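Local coordinates for Hpy188I (Helicobacter pylori, PDB 3OQG), which is a restriction endonuclease of the GIY-YIG nuclease family that cuts DNA at a pseudopalindromic sequence, probably with the help of a bound metal ion, at residues A[96-101]-A[113-118]; A[18-23]-A[119-124]; A[70-75]-A[82-87]. All coordinates share one frame; numbering follows the deposited sequence.

Interaction 1 of 3, residues A[96-101]-A[113-118]; sequences QSYNCG and TTNYFV. With nucleotides of chain C.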
loop_
_atom_site.group_PDB
_atom_site.type_symbol
_atom_site.label_atom_id
_atom_site.label_comp_id
_atom_site.label_asym_id
_atom_site.label_seq_id
_atom_site.Cartn_x
_atom_site.Cartn_y
_atom_site.Cartn_z
ATOM N N GLN A 96 7.808 -2.504 12.041
ATOM C CA GLN A 96 8.319 -3.703 11.341
ATOM C C GLN A 96 8.519 -3.377 9.851
ATOM O O GLN A 96 9.593 -3.575 9.269
ATOM C CB GLN A 96 7.261 -4.793 11.557
ATOM C CG GLN A 96 7.611 -6.196 11.208
ATOM C CD GLN A 96 6.487 -7.095 11.772
ATOM O OE1 GLN A 96 5.797 -7.777 11.029
ATOM N NE2 GLN A 96 6.238 -6.985 13.102
ATOM N N SER A 97 7.489 -2.804 9.253
ATOM C CA SER A 97 7.550 -2.367 7.850
ATOM C C SER A 97 8.661 -1.320 7.627
ATOM O O SER A 97 9.492 -1.466 6.723
ATOM C CB SER A 97 6.173 -1.856 7.405
ATOM O OG SER A 97 6.172 -1.529 6.011
ATOM N N TYR A 98 8.723 -0.265 8.434
ATOM C CA TYR A 98 9.866 0.686 8.344
ATOM C C TYR A 98 11.213 -0.009 8.426
ATOM O O TYR A 98 12.165 0.356 7.718
ATOM C CB TYR A 98 9.785 1.757 9.428
ATOM C CG TYR A 98 8.801 2.853 9.107
ATOM C CD1 TYR A 98 8.961 3.646 7.979
ATOM C CD2 TYR A 98 7.726 3.121 9.946
ATOM C CE1 TYR A 98 8.096 4.664 7.701
ATOM C CE2 TYR A 98 6.843 4.147 9.668
ATOM C CZ TYR A 98 7.011 4.903 8.538
ATOM O OH TYR A 98 6.133 5.934 8.247
ATOM N N ASN A 99 11.313 -1.026 9.282
ATOM C CA ASN A 99 12.557 -1.783 9.398
ATOM C C ASN A 99 12.942 -2.585 8.141
ATOM O O ASN A 99 14.035 -3.164 8.093
ATOM C CB ASN A 99 12.525 -2.676 10.640
ATOM C CG ASN A 99 12.715 -1.896 11.909
ATOM O OD1 ASN A 99 13.264 -0.779 11.882
ATOM N ND2 ASN A 99 12.277 -2.472 13.054
ATOM N N CYS A 100 12.053 -2.607 7.142
ATOM C CA CYS A 100 12.384 -3.131 5.808
ATOM C C CYS A 100 13.200 -2.162 4.949
ATOM O O CYS A 100 13.666 -2.542 3.869
ATOM C CB CYS A 100 11.121 -3.511 5.049
ATOM S SG CYS A 100 10.228 -4.895 5.789
ATOM N N GLY A 101 13.358 -0.925 5.415
ATOM C CA GLY A 101 14.089 0.101 4.684
ATOM C C GLY A 101 15.598 -0.039 4.672
ATOM O O GLY A 101 16.283 0.953 4.631
ATOM N N THR A 113 10.402 2.647 -1.335
ATOM C CA THR A 113 11.277 3.826 -1.252
ATOM C C THR A 113 11.015 4.653 0.018
ATOM O O THR A 113 11.961 5.186 0.599
ATOM C CB THR A 113 11.242 4.743 -2.525
ATOM O OG1 THR A 113 9.974 5.392 -2.604
ATOM C CG2 THR A 113 11.524 3.944 -3.794
ATOM N N THR A 114 9.764 4.691 0.468
ATOM C CA THR A 114 9.383 5.345 1.721
ATOM C C THR A 114 10.087 4.724 2.913
ATOM O O THR A 114 10.650 5.434 3.753
ATOM C CB THR A 114 7.853 5.233 1.969
ATOM O OG1 THR A 114 7.153 5.904 0.928
ATOM C CG2 THR A 114 7.460 5.855 3.297
ATOM N N ASN A 115 10.004 3.408 3.025
ATOM C CA ASN A 115 10.591 2.755 4.194
ATOM C C ASN A 115 12.114 2.953 4.209
ATOM O O ASN A 115 12.712 3.183 5.258
ATOM C CB ASN A 115 10.202 1.291 4.278
ATOM C CG ASN A 115 8.786 1.102 4.746
ATOM O OD1 ASN A 115 8.221 1.975 5.402
ATOM N ND2 ASN A 115 8.201 -0.050 4.422
ATOM N N TYR A 116 12.721 2.905 3.033
ATOM C CA TYR A 116 14.156 3.208 2.892
ATOM C C TYR A 116 14.504 4.630 3.339
ATOM O O TYR A 116 15.394 4.830 4.163
ATOM C CB TYR A 116 14.577 2.988 1.455
ATOM C CG TYR A 116 15.954 3.480 1.136
ATOM C CD1 TYR A 116 17.087 2.815 1.582
ATOM C CD2 TYR A 116 16.127 4.646 0.390
ATOM C CE1 TYR A 116 18.381 3.305 1.270
ATOM C CE2 TYR A 116 17.398 5.122 0.069
ATOM C CZ TYR A 116 18.511 4.471 0.519
ATOM O OH TYR A 116 19.763 4.984 0.165
ATOM N N PHE A 117 13.806 5.614 2.792
ATOM C CA PHE A 117 14.049 7.005 3.157
ATOM C C PHE A 117 13.847 7.227 4.672
ATOM O O PHE A 117 14.667 7.867 5.330
ATOM C CB PHE A 117 13.167 7.948 2.334
ATOM C CG PHE A 117 13.086 9.339 2.921
ATOM C CD1 PHE A 117 14.151 10.213 2.801
ATOM C CD2 PHE A 117 11.990 9.718 3.685
ATOM C CE1 PHE A 117 14.111 11.470 3.405
ATOM C CE2 PHE A 117 11.948 10.970 4.294
ATOM C CZ PHE A 117 13.011 11.845 4.153
ATOM N N VAL A 118 12.753 6.721 5.224
ATOM C CA VAL A 118 12.477 6.929 6.646
ATOM C C VAL A 118 13.462 6.188 7.556
ATOM O O VAL A 118 14.037 6.797 8.459
ATOM C CB VAL A 118 11.003 6.615 7.004
ATOM C CG1 VAL A 118 10.793 6.744 8.531
ATOM C CG2 VAL A 118 10.058 7.532 6.252
ATOM P P DT C 5 5.544 9.007 0.414
ATOM O OP1 DT C 5 4.865 10.152 1.056
ATOM O OP2 DT C 5 6.917 8.632 0.828
ATOM O "O5'" DT C 5 4.610 7.742 0.619
ATOM C "C5'" DT C 5 3.198 7.864 0.573
ATOM C "C4'" DT C 5 2.578 6.615 1.147
ATOM O "O4'" DT C 5 2.782 5.533 0.217
ATOM C "C3'" DT C 5 3.236 6.197 2.461
ATOM O "O3'" DT C 5 2.293 6.337 3.521
ATOM C "C2'" DT C 5 3.711 4.765 2.232
ATOM C "C1'" DT C 5 3.053 4.340 0.921
ATOM N N1 DT C 5 3.897 3.499 0.049
ATOM C C2 DT C 5 3.440 2.247 -0.300
ATOM O O2 DT C 5 2.388 1.779 0.105
ATOM N N3 DT C 5 4.267 1.556 -1.145
ATOM C C4 DT C 5 5.480 1.975 -1.657
ATOM O O4 DT C 5 6.113 1.242 -2.416
ATOM C C5 DT C 5 5.905 3.289 -1.238
ATOM C C7 DT C 5 7.208 3.824 -1.745
ATOM C C6 DT C 5 5.104 3.974 -0.415
ATOM P P DA C 7 -0.438 -0.308 6.438
ATOM O OP1 DA C 7 -1.825 -0.190 6.935
ATOM O OP2 DA C 7 0.699 -0.172 7.388
ATOM O "O5'" DA C 7 -0.288 -1.715 5.707
ATOM C "C5'" DA C 7 -1.145 -2.040 4.614
ATOM C "C4'" DA C 7 -0.976 -3.487 4.211
ATOM O "O4'" DA C 7 0.319 -3.688 3.601
ATOM C "C3'" DA C 7 -1.086 -4.509 5.339
ATOM O "O3'" DA C 7 -1.874 -5.621 4.901
ATOM C "C2'" DA C 7 0.354 -4.913 5.604
ATOM C "C1'" DA C 7 1.038 -4.715 4.262
ATOM N N9 DA C 7 2.430 -4.275 4.379
ATOM C C8 DA C 7 2.885 -3.104 4.941
ATOM N N7 DA C 7 4.188 -2.977 4.921
ATOM C C5 DA C 7 4.628 -4.139 4.301
ATOM C C6 DA C 7 5.913 -4.617 3.988
ATOM N N6 DA C 7 7.044 -3.953 4.265
ATOM N N1 DA C 7 6.002 -5.816 3.375
ATOM C C2 DA C 7 4.868 -6.482 3.099
ATOM N N3 DA C 7 3.610 -6.141 3.345
ATOM C C4 DA C 7 3.554 -4.945 3.958
ATOM P P DC C 4 10.065 8.788 -4.633
ATOM O OP1 DC C 4 10.608 9.991 -3.948
ATOM O OP2 DC C 4 10.804 7.506 -4.568
ATOM O "O5'" DC C 4 8.585 8.545 -4.106
ATOM C "C5'" DC C 4 7.604 9.572 -4.222
ATOM C "C4'" DC C 4 6.358 9.215 -3.444
ATOM O "O4'" DC C 4 5.682 8.093 -4.072
ATOM C "C3'" DC C 4 6.594 8.800 -1.992
ATOM O "O3'" DC C 4 5.510 9.256 -1.178
ATOM C "C2'" DC C 4 6.596 7.283 -2.067
ATOM C "C1'" DC C 4 5.542 7.025 -3.138
ATOM N N1 DC C 4 5.734 5.753 -3.864
ATOM C C2 DC C 4 4.753 4.757 -3.773
ATOM O O2 DC C 4 3.725 4.976 -3.115
ATOM N N3 DC C 4 4.950 3.578 -4.408
ATOM C C4 DC C 4 6.062 3.374 -5.114
ATOM N N4 DC C 4 6.215 2.181 -5.711
ATOM C C5 DC C 4 7.066 4.376 -5.240
ATOM C C6 DC C 4 6.861 5.539 -4.606
#

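Interaction 2 of 3, residues A[18-23]-A[119-124]; sequences IILKSV and LQSLLK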
loop_
_atom_site.group_PDB
_atom_site.type_symbol
_atom_site.label_atom_id
_atom_site.label_comp_id
_atom_site.label_asym_id
_atom_site.label_seq_id
_atom_site.Cartn_x
_atom_site.Cartn_y
_atom_site.Cartn_z
ATOM N N ILE A 18 17.442 10.972 -1.173
ATOM C CA ILE A 18 18.137 11.936 -0.327
ATOM C C ILE A 18 17.830 11.674 1.127
ATOM O O ILE A 18 16.752 12.020 1.639
ATOM C CB ILE A 18 17.796 13.409 -0.667
ATOM C CG1 ILE A 18 18.054 13.703 -2.143
ATOM C CG2 ILE A 18 18.634 14.343 0.224
ATOM C CD1 ILE A 18 17.350 14.979 -2.637
ATOM N N ILE A 19 18.773 11.025 1.786
ATOM C CA ILE A 19 18.606 10.651 3.188
ATOM C C ILE A 19 18.981 11.865 4.053
ATOM O O ILE A 19 19.967 12.555 3.784
ATOM C CB ILE A 19 19.475 9.441 3.542
ATOM C CG1 ILE A 19 19.148 8.241 2.637
ATOM C CG2 ILE A 19 19.330 9.106 5.028
ATOM C CD1 ILE A 19 17.679 7.877 2.569
ATOM N N LEU A 20 18.169 12.166 5.056
ATOM C CA LEU A 20 18.491 13.267 5.972
ATOM C C LEU A 20 19.723 12.908 6.794
ATOM O O LEU A 20 19.897 11.749 7.170
ATOM C CB LEU A 20 17.295 13.589 6.856
ATOM C CG LEU A 20 15.996 13.917 6.111
ATOM C CD1 LEU A 20 14.989 14.549 7.086
ATOM C CD2 LEU A 20 16.236 14.836 4.886
ATOM N N LYS A 21 20.566 13.912 7.073
ATOM C CA LYS A 21 21.887 13.636 7.655
ATOM C C LYS A 21 22.006 13.969 9.142
ATOM O O LYS A 21 22.881 13.428 9.826
ATOM C CB LYS A 21 23.030 14.277 6.836
ATOM C CG LYS A 21 22.825 15.732 6.427
ATOM C CD LYS A 21 23.826 16.195 5.356
ATOM C CE LYS A 21 25.033 16.887 5.944
ATOM N NZ LYS A 21 26.010 17.259 4.883
ATOM N N SER A 22 21.117 14.813 9.657
ATOM C CA SER A 22 21.157 15.208 11.059
ATOM C C SER A 22 19.899 15.956 11.437
ATOM O O SER A 22 19.109 16.326 10.574
ATOM C CB SER A 22 22.358 16.109 11.344
ATOM O OG SER A 22 22.125 17.428 10.908
ATOM N N VAL A 23 19.735 16.202 12.736
ATOM C CA VAL A 23 18.632 17.026 13.239
ATOM C C VAL A 23 18.579 18.417 12.590
ATOM O O VAL A 23 17.497 18.969 12.440
ATOM C CB VAL A 23 18.680 17.206 14.785
ATOM C CG1 VAL A 23 18.209 15.949 15.485
ATOM C CG2 VAL A 23 20.077 17.594 15.246
ATOM N N LEU A 119 13.699 4.897 7.329
ATOM C CA LEU A 119 14.596 4.168 8.222
ATOM C C LEU A 119 16.002 4.805 8.174
ATOM O O LEU A 119 16.616 5.052 9.216
ATOM C CB LEU A 119 14.675 2.711 7.824
ATOM C CG LEU A 119 15.656 1.890 8.669
ATOM C CD1 LEU A 119 15.144 1.819 10.087
ATOM C CD2 LEU A 119 15.861 0.479 8.097
ATOM N N GLN A 120 16.499 5.069 6.971
ATOM C CA GLN A 120 17.877 5.554 6.827
ATOM C C GLN A 120 18.005 6.954 7.417
ATOM O O GLN A 120 19.019 7.265 8.053
ATOM C CB GLN A 120 18.364 5.521 5.387
ATOM C CG GLN A 120 18.444 4.119 4.785
ATOM C CD GLN A 120 19.264 3.168 5.620
ATOM O OE1 GLN A 120 20.352 3.523 6.122
ATOM N NE2 GLN A 120 18.770 1.943 5.767
ATOM N N SER A 121 16.977 7.777 7.230
ATOM C CA SER A 121 16.989 9.139 7.800
ATOM C C SER A 121 16.967 9.095 9.319
ATOM O O SER A 121 17.741 9.791 9.975
ATOM C CB SER A 121 15.813 9.974 7.281
ATOM O OG SER A 121 15.981 10.274 5.897
ATOM N N LEU A 122 16.091 8.272 9.884
ATOM C CA LEU A 122 16.023 8.143 11.342
ATOM C C LEU A 122 17.303 7.560 11.947
ATOM O O LEU A 122 17.728 7.986 13.020
ATOM C CB LEU A 122 14.786 7.333 11.752
ATOM C CG LEU A 122 13.417 7.935 11.406
ATOM C CD1 LEU A 122 12.260 7.155 12.055
ATOM C CD2 LEU A 122 13.260 9.416 11.693
ATOM N N LEU A 123 17.909 6.581 11.280
ATOM C CA LEU A 123 19.174 6.020 11.746
ATOM C C LEU A 123 20.295 7.070 11.727
ATOM O O LEU A 123 21.119 7.147 12.648
ATOM C CB LEU A 123 19.565 4.782 10.896
ATOM C CG LEU A 123 18.742 3.502 11.076
ATOM C CD1 LEU A 123 19.263 2.404 10.117
ATOM C CD2 LEU A 123 18.708 3.028 12.533
ATOM N N LYS A 124 20.340 7.872 10.665
ATOM C CA LYS A 124 21.393 8.881 10.487
ATOM C C LYS A 124 21.255 10.038 11.461
ATOM O O LYS A 124 22.251 10.498 12.044
ATOM C CB LYS A 124 21.407 9.382 9.045
ATOM C CG LYS A 124 22.506 10.345 8.675
ATOM C CD LYS A 124 23.915 9.742 8.735
ATOM C CE LYS A 124 24.991 10.786 8.380
ATOM N NZ LYS A 124 25.103 11.876 9.419
#

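Interaction 3 of 3, residues A[70-75]-A[82-87]; sequences GLVYVF and FKIGHS. With nucleotides of chain C.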
loop_
_atom_site.group_PDB
_atom_site.type_symbol
_atom_site.label_atom_id
_atom_site.label_comp_id
_atom_site.label_asym_id
_atom_site.label_seq_id
_atom_site.Cartn_x
_atom_site.Cartn_y
_atom_site.Cartn_z
ATOM N N GLY A 70 -5.461 0.596 13.186
ATOM C CA GLY A 70 -6.111 1.713 12.521
ATOM C C GLY A 70 -5.823 3.018 13.229
ATOM O O GLY A 70 -6.555 3.425 14.147
ATOM N N LEU A 71 -4.736 3.667 12.830
ATOM C CA LEU A 71 -4.299 4.903 13.471
ATOM C C LEU A 71 -3.701 5.874 12.454
ATOM O O LEU A 71 -3.203 5.473 11.395
ATOM C CB LEU A 71 -3.255 4.630 14.563
ATOM C CG LEU A 71 -1.865 4.108 14.161
ATOM C CD1 LEU A 71 -0.804 4.421 15.268
ATOM C CD2 LEU A 71 -1.956 2.617 13.888
ATOM N N VAL A 72 -3.760 7.151 12.801
ATOM C CA VAL A 72 -2.901 8.154 12.225
ATOM C C VAL A 72 -1.789 8.403 13.240
ATOM O O VAL A 72 -2.034 8.463 14.455
ATOM C CB VAL A 72 -3.655 9.460 11.898
ATOM C CG1 VAL A 72 -2.705 10.472 11.248
ATOM C CG2 VAL A 72 -4.852 9.181 11.001
ATOM N N TYR A 73 -0.551 8.482 12.752
ATOM C CA TYR A 73 0.591 8.763 13.620
ATOM C C TYR A 73 1.411 9.948 13.151
ATOM O O TYR A 73 1.392 10.316 11.961
ATOM C CB TYR A 73 1.483 7.531 13.776
ATOM C CG TYR A 73 2.064 7.019 12.485
ATOM C CD1 TYR A 73 1.452 5.999 11.790
ATOM C CD2 TYR A 73 3.252 7.551 11.975
ATOM C CE1 TYR A 73 1.996 5.513 10.583
ATOM C CE2 TYR A 73 3.821 7.071 10.821
ATOM C CZ TYR A 73 3.193 6.069 10.116
ATOM O OH TYR A 73 3.734 5.612 8.950
ATOM N N VAL A 74 2.114 10.560 14.105
ATOM C CA VAL A 74 3.023 11.665 13.851
ATOM C C VAL A 74 4.344 11.306 14.500
ATOM O O VAL A 74 4.371 10.970 15.679
ATOM C CB VAL A 74 2.498 13.007 14.443
ATOM C CG1 VAL A 74 3.407 14.204 14.010
ATOM C CG2 VAL A 74 1.020 13.239 14.018
ATOM N N PHE A 75 5.413 11.327 13.705
ATOM C CA PHE A 75 6.785 11.128 14.165
ATOM C C PHE A 75 7.371 12.493 14.477
ATOM O O PHE A 75 7.430 13.378 13.604
ATOM C CB PHE A 75 7.633 10.471 13.071
ATOM C CG PHE A 75 7.398 8.985 12.881
ATOM C CD1 PHE A 75 6.460 8.268 13.627
ATOM C CD2 PHE A 75 8.114 8.303 11.906
ATOM C CE1 PHE A 75 6.284 6.888 13.458
ATOM C CE2 PHE A 75 7.932 6.926 11.722
ATOM C CZ PHE A 75 7.010 6.229 12.487
ATOM N N PHE A 82 8.377 15.288 11.752
ATOM C CA PHE A 82 9.136 14.688 10.661
ATOM C C PHE A 82 8.179 14.092 9.628
ATOM O O PHE A 82 8.402 14.218 8.444
ATOM C CB PHE A 82 10.068 13.602 11.208
ATOM C CG PHE A 82 10.631 12.703 10.161
ATOM C CD1 PHE A 82 11.708 13.102 9.385
ATOM C CD2 PHE A 82 10.060 11.456 9.924
ATOM C CE1 PHE A 82 12.224 12.252 8.369
ATOM C CE2 PHE A 82 10.592 10.595 8.940
ATOM C CZ PHE A 82 11.676 10.993 8.178
ATOM N N LYS A 83 7.143 13.415 10.099
ATOM C CA LYS A 83 6.126 12.873 9.216
ATOM C C LYS A 83 4.790 12.609 9.889
ATOM O O LYS A 83 4.703 12.499 11.101
ATOM C CB LYS A 83 6.650 11.639 8.453
ATOM C CG LYS A 83 6.424 10.304 9.051
ATOM C CD LYS A 83 6.655 9.177 7.989
ATOM C CE LYS A 83 5.454 8.850 7.083
ATOM N NZ LYS A 83 5.724 7.669 6.171
ATOM N N ILE A 84 3.759 12.525 9.048
ATOM C CA ILE A 84 2.423 12.102 9.420
ATOM C C ILE A 84 2.124 10.930 8.510
ATOM O O ILE A 84 2.367 11.009 7.309
ATOM C CB ILE A 84 1.370 13.201 9.233
ATOM C CG1 ILE A 84 1.717 14.434 10.082
ATOM C CG2 ILE A 84 -0.036 12.662 9.570
ATOM C CD1 ILE A 84 0.991 15.703 9.665
ATOM N N GLY A 85 1.665 9.824 9.095
ATOM C CA GLY A 85 1.303 8.628 8.339
ATOM C C GLY A 85 0.104 7.915 8.914
ATOM O O GLY A 85 -0.499 8.369 9.878
ATOM N N HIS A 86 -0.250 6.780 8.324
ATOM C CA HIS A 86 -1.323 5.980 8.863
ATOM C C HIS A 86 -1.012 4.497 8.693
ATOM O O HIS A 86 -0.165 4.089 7.862
ATOM C CB HIS A 86 -2.654 6.321 8.177
ATOM C CG HIS A 86 -2.840 5.606 6.872
ATOM N ND1 HIS A 86 -2.272 6.044 5.695
ATOM C CD2 HIS A 86 -3.448 4.433 6.580
ATOM C CE1 HIS A 86 -2.577 5.205 4.723
ATOM N NE2 HIS A 86 -3.266 4.204 5.238
ATOM N N SER A 87 -1.746 3.695 9.446
ATOM C CA SER A 87 -1.688 2.255 9.332
ATOM C C SER A 87 -3.011 1.614 9.719
ATOM O O SER A 87 -3.631 2.018 10.715
ATOM C CB SER A 87 -0.607 1.675 10.220
ATOM O OG SER A 87 -0.511 0.265 10.033
ATOM P P DG C 6 2.642 5.785 4.981
ATOM O OP1 DG C 6 1.828 6.592 5.913
ATOM O OP2 DG C 6 4.120 5.738 5.133
ATOM O "O5'" DG C 6 2.069 4.300 4.975
ATOM C "C5'" DG C 6 0.852 4.026 4.288
ATOM C "C4'" DG C 6 0.717 2.550 4.008
ATOM O "O4'" DG C 6 1.751 2.097 3.100
ATOM C "C3'" DG C 6 0.819 1.657 5.247
ATOM O "O3'" DG C 6 -0.277 0.745 5.249
ATOM C "C2'" DG C 6 2.125 0.910 5.047
ATOM C "C1'" DG C 6 2.153 0.815 3.539
ATOM N N9 DG C 6 3.454 0.494 2.958
ATOM C C8 DG C 6 4.626 1.211 3.041
ATOM N N7 DG C 6 5.634 0.611 2.465
ATOM C C5 DG C 6 5.090 -0.563 1.953
ATOM C C6 DG C 6 5.700 -1.632 1.239
ATOM O O6 DG C 6 6.890 -1.767 0.911
ATOM N N1 DG C 6 4.770 -2.624 0.916
ATOM C C2 DG C 6 3.439 -2.594 1.249
ATOM N N2 DG C 6 2.698 -3.650 0.870
ATOM N N3 DG C 6 2.865 -1.609 1.912
ATOM C C4 DG C 6 3.744 -0.639 2.234
ATOM P P DA C 7 -0.438 -0.308 6.438
ATOM O OP1 DA C 7 -1.825 -0.190 6.935
ATOM O OP2 DA C 7 0.699 -0.172 7.388
ATOM O "O5'" DA C 7 -0.288 -1.715 5.707
ATOM C "C5'" DA C 7 -1.145 -2.040 4.614
ATOM C "C4'" DA C 7 -0.976 -3.487 4.211
ATOM O "O4'" DA C 7 0.319 -3.688 3.601
ATOM C "C3'" DA C 7 -1.086 -4.509 5.339
ATOM O "O3'" DA C 7 -1.874 -5.621 4.901
ATOM C "C2'" DA C 7 0.354 -4.913 5.604
ATOM C "C1'" DA C 7 1.038 -4.715 4.262
ATOM N N9 DA C 7 2.430 -4.275 4.379
ATOM C C8 DA C 7 2.885 -3.104 4.941
ATOM N N7 DA C 7 4.188 -2.977 4.921
ATOM C C5 DA C 7 4.628 -4.139 4.301
ATOM C C6 DA C 7 5.913 -4.617 3.988
ATOM N N6 DA C 7 7.044 -3.953 4.265
ATOM N N1 DA C 7 6.002 -5.816 3.375
ATOM C C2 DA C 7 4.868 -6.482 3.099
ATOM N N3 DA C 7 3.610 -6.141 3.345
ATOM C C4 DA C 7 3.554 -4.945 3.958
#

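Interaction 1 of 3, residues A[96-101]-A[113-118]
The DNA-reading surface is built here from the end region of helix 91-98 and the start of helix 113-125, which pack beside the substrate strand of chain C. At its centre is Ser97, whose OG stands anti to its own backbone N. This hydroxyl donates to N7 of DA7 (OG to N7 2.7 Å) and accepts from the amide of Asn115 (ND2 to OG 3.0 Å). The second bond is bent, 140° at the hydrogen, and OG lies 25° out of the amide plane. A small side chain able to donate and accept at once suits this place between base and amide, with Asn115 as second-shell residue fixing the hydroxyl. The other end of that amide, OD1, accepts from Arg94 and lies 3.2 Å from Tyr98 CD1; the amide and ring planes are 68° apart. Val118 CG1 packs 3.5 Å from Tyr98 CE1, while the phenol OH is hydrogen-bonded to Tyr73 OH and Lys83 NZ. Gly101, closing a type I turn from Tyr98, brings its CA 3.4 Å from Asn115 O (CH...O contact); a CB would point at the helix and hit that oxygen, so glycine fits. Thr114 OG1 bonds OP2 of DT5 at 2.7 Å. Thr113 OG1 bonds OP2 of DC4. Phosphates gripped by a helix start while a serine of the adjoining helix meets a purine N7 are typical of a DNA recognition interface.

Interaction 2 of 3, residues A[18-23]-A[119-124]
An irregular segment near the N-terminus, 18-23, runs along one flank of helix 113-125 and covers its second half. Two hydrogen bonds from different kinds of donor hold it there. In the first, the backbone N of Leu20 gives its hydrogen to Ser121 OG at 3.0 Å, nearly straight at 162°. The serine oxygen lies beside its own backbone N, and from there it also bonds to Phe117 O one turn back in the helix. Serine suits this position because its short hydroxyl can stay close to the helix and still serve the incoming backbone.

The second bond comes from Lys124, whose NZ reaches Lys21 O at 2.7 Å, in the carbonyl plane and on a lone pair. CG starts anti to the backbone N, and bends at chi2 (65°) and chi4 (68°) fold the chain over the carbonyl, so that CG itself passes 3.3 Å from Leu20 O. The flexible lysine thus brings a charge to a peptide oxygen at the outer edge of the contact.

The arrangement is a non-regular N-terminal arm packed on a helix that itself lies against the central antiparallel sheet. Just ahead of these ties in the chain, Ile19 supplies the apolar contact. Its CG2 branch, anti to the backbone N, presses on the helix backbone 3.5 Å from Ser121 N, and CD1 meets Gln120 CB at 3.7 Å. Beyond CB the Gln120 chain turns away, its NE2 binding Gly101 O and Glu54. Leu20 rests its CG 3.6 Å from Ser121 OG and continues into a buried apolar patch with Phe117, Ile125, Phe82 and Ile175 of the second subunit.

Interaction 3 of 3, residues A[70-75]-A[82-87]
Backbone hydrogen bonds join 70-75 and 82-87 as an antiparallel hairpin; Leu71, Val72, Tyr73 and Lys83, Ile84, Gly85 probably correspond to the family's GIY and YIG motifs. Leu71 exchanges two bonds with Ser87, and Tyr73 two with Gly85 (Tyr73 N to Gly85 O 2.9 Å). A G1 bulge sets Gly70, with a positive phi that suits glycine, and Leu71 opposite Ser87; a classic bulge sets Phe82 and Lys83 opposite Phe75.

On the face that carries Val72, Val74, Ile84 and His86, the aliphatic groups pack, Val72 CG1 touching Ile84 CG2 at 3.8 Å. On the other, Gly85 CA sits 3.9 Å from the Tyr73 ring centroid in a CH-pi contact; a CB would run into Tyr73 OH, so glycine fits.

Toward the DNA, Lys83 NZ bonds OP2 of DG6 (2.7 Å), His86 N its OP1 (3.2 Å), and Ser87 OG, also hydrogen-bonded to Thr89 OG1, OP2 of DA7 (2.9 Å). Tyr73 OH is hydrogen-bonded to Tyr98 OH, which Lys83 NZ also bonds. Another structure of this protein has calcium at His86 and Glu159; here His86 ND1 bonds Glu159 of the second subunit, with sodium about 4 Å from the histidine side chain. Lysine and backbone N-H would partly offset the phosphate's negative charge and probably polarise it, and the lysine probably eases ionisation of the paired phenols, consistent with a nuclease active site.

In the fold
Along the chain, interaction 3 closes before interaction 1 opens, and both are nested inside the long loop closed by interaction 2. The hairpin of interaction 3 forms one side of the antiparallel sheet, with strand 80-87 outermost within the chain and leading into helix 91-98 of interaction 1. Helix 113-125 serves interactions 1 and 2, whose centres are about 12 Å apart; the centre of interaction 3 is about 14 Å from that of interaction 1 and about 18 Å from that of interaction 2. Tyr98 ties interaction 1 to Tyr73 and Lys83, while Phe82 meets Leu20 and Leu122 of interaction 2. Base reading, phosphate binding and the probable catalytic centre therefore share one compact framework.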